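PDB 1KKO: methylaspartate ammonia-lyase from Citrobacter amalonaticus, which catalyses the reversible anti elimination of ammonia from L-threo-3-methylaspartate to give mesaconate, with magnesium as cofactor. Local coordinates for residues Leu196-Val200 with Glu201-Gly205. Residues are numbered along the deposited sequence; the frame is centred on the assembly and turned at random.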
loop_
_atom_site.group_PDB
_atom_site.type_symbol
_atom_site.label_atom_id
_atom_site.label_comp_id
_atom_site.label_asym_id
_atom_site.label_seq_id
_atom_site.Cartn_x
_atom_site.Cartn_y
_atom_site.Cartn_z
ATOM N N LEU A 196 18.971 0.676 3.023
ATOM C CA LEU A 196 19.187 2.126 3.067
ATOM C C LEU A 196 20.482 2.481 3.799
ATOM O O LEU A 196 20.476 3.194 4.804
ATOM C CB LEU A 196 17.984 2.810 3.719
ATOM C CG LEU A 196 17.889 4.329 3.568
ATOM C CD1 LEU A 196 17.830 4.770 2.138
ATOM C CD2 LEU A 196 16.661 4.810 4.316
ATOM N N ILE A 197 21.596 1.967 3.289
ATOM C CA ILE A 197 22.894 2.234 3.894
ATOM C C ILE A 197 23.361 3.567 3.312
ATOM O O ILE A 197 24.100 3.619 2.338
ATOM C CB ILE A 197 23.854 1.072 3.586
ATOM C CG1 ILE A 197 23.291 -0.248 4.133
ATOM C CG2 ILE A 197 25.248 1.352 4.124
ATOM C CD1 ILE A 197 23.203 -0.319 5.646
ATOM N N ASN A 198 22.908 4.659 3.917
ATOM C CA ASN A 198 23.121 5.977 3.338
ATOM C C ASN A 198 23.930 6.944 4.214
ATOM O O ASN A 198 23.920 8.152 3.961
ATOM C CB ASN A 198 21.775 6.608 2.962
ATOM C CG ASN A 198 20.911 6.903 4.174
ATOM O OD1 ASN A 198 21.302 6.622 5.299
ATOM N ND2 ASN A 198 19.726 7.453 3.941
ATOM N N ASN A 199 24.593 6.389 5.229
ATOM C CA ASN A 199 25.432 7.139 6.175
ATOM C C ASN A 199 26.726 6.383 6.381
ATOM O O ASN A 199 26.704 5.182 6.615
ATOM C CB ASN A 199 24.745 7.323 7.547
ATOM C CG ASN A 199 25.613 8.071 8.532
ATOM O OD1 ASN A 199 26.470 7.488 9.205
ATOM N ND2 ASN A 199 25.414 9.385 8.609
ATOM N N VAL A 200 27.854 7.091 6.338
ATOM C CA VAL A 200 29.138 6.446 6.573
ATOM C C VAL A 200 29.365 6.025 8.031
ATOM O O VAL A 200 29.645 4.870 8.305
ATOM C CB VAL A 200 30.304 7.345 6.135
ATOM C CG1 VAL A 200 31.618 6.748 6.598
ATOM C CG2 VAL A 200 30.308 7.525 4.622
ATOM N N GLU A 201 29.252 6.950 8.970
ATOM C CA GLU A 201 29.610 6.602 10.351
ATOM C C GLU A 201 28.707 5.535 10.960
ATOM O O GLU A 201 29.183 4.598 11.619
ATOM C CB GLU A 201 29.605 7.833 11.252
ATOM C CG GLU A 201 30.930 8.582 11.314
ATOM C CD GLU A 201 32.097 7.724 11.781
ATOM O OE1 GLU A 201 32.001 7.079 12.854
ATOM O OE2 GLU A 201 33.113 7.693 11.069
ATOM N N GLU A 202 27.409 5.643 10.707
ATOM C CA GLU A 202 26.463 4.789 11.415
ATOM C C GLU A 202 25.890 3.621 10.650
ATOM O O GLU A 202 25.379 2.699 11.267
ATOM C CB GLU A 202 25.309 5.626 11.933
ATOM C CG GLU A 202 25.754 6.731 12.877
ATOM C CD GLU A 202 26.837 6.293 13.854
ATOM O OE1 GLU A 202 26.811 5.134 14.328
ATOM O OE2 GLU A 202 27.728 7.114 14.159
ATOM N N LYS A 203 25.950 3.662 9.322
ATOM C CA LYS A 203 25.336 2.602 8.524
ATOM C C LYS A 203 26.389 1.755 7.807
ATOM O O LYS A 203 26.373 0.542 7.891
ATOM C CB LYS A 203 24.273 3.203 7.592
ATOM C CG LYS A 203 23.100 3.804 8.396
ATOM C CD LYS A 203 22.123 4.621 7.565
ATOM C CE LYS A 203 21.074 5.299 8.452
ATOM N NZ LYS A 203 20.130 6.126 7.670
ATOM N N LEU A 204 27.337 2.395 7.136
ATOM C CA LEU A 204 28.385 1.639 6.467
ATOM C C LEU A 204 29.511 1.314 7.433
ATOM O O LEU A 204 30.024 0.199 7.470
ATOM C CB LEU A 204 28.959 2.448 5.308
ATOM C CG LEU A 204 30.184 1.865 4.585
ATOM C CD1 LEU A 204 29.855 0.541 3.901
ATOM C CD2 LEU A 204 30.711 2.869 3.570
ATOM N N GLY A 205 29.873 2.319 8.221
ATOM C CA GLY A 205 31.029 2.230 9.090
ATOM C C GLY A 205 32.177 2.935 8.390
ATOM O O GLY A 205 32.255 2.938 7.163
#
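Lys-203 reaches back along the loop that leads into its own short helix and donates a hydrogen bond from NZ to OD1 of Asn-198, at 2.7 Å and slightly tilted from the carbonyl plane of that amide. Its chain is extended beyond CG, and on the way CD passes 3.8 Å from CB of Asn-199, so the methylenes lie alongside the N-cap residue before the tip crosses the Asn-198 amide. That amide is brought to the lysine with CG lying between backbone N and carbonyl carbon (chi1 66°), although the CB of Asn-198 starts out away from the helix. A salt bridge from NZ to Asp-175 gives the ammonium a second, anionic partner.

Asn-199 is the N-cap. With its CG anti to the backbone N (chi1 179°), OD1 accepts from Glu-202 N at 2.6 Å in an almost straight bond (170° at the hydrogen). The carbonyl O of Asn-199 is gripped twice, by Leu-204 N at 2.9 Å and more obliquely by Lys-203 N at 3.2 Å. The i to i+5 bond to Leu-204, repeated from Val-200 O to Gly-205 N, marks a wide pi-type turn, which ends at Gly-205 with positive phi. CG2 of Ile-197, a branch of the loop residue, packs 4.0 Å from CB of Leu-204.

The turn follows barrel strand 191-194, which carries His-194, the transition state stabilizer. Ile-197 is tied by a backbone bond to Asp-238, a magnesium ligand at the end of the adjacent strand 234-238, while Val-200 and Leu-204 pack on Thr-242 and Ile-246 of helix 242-246.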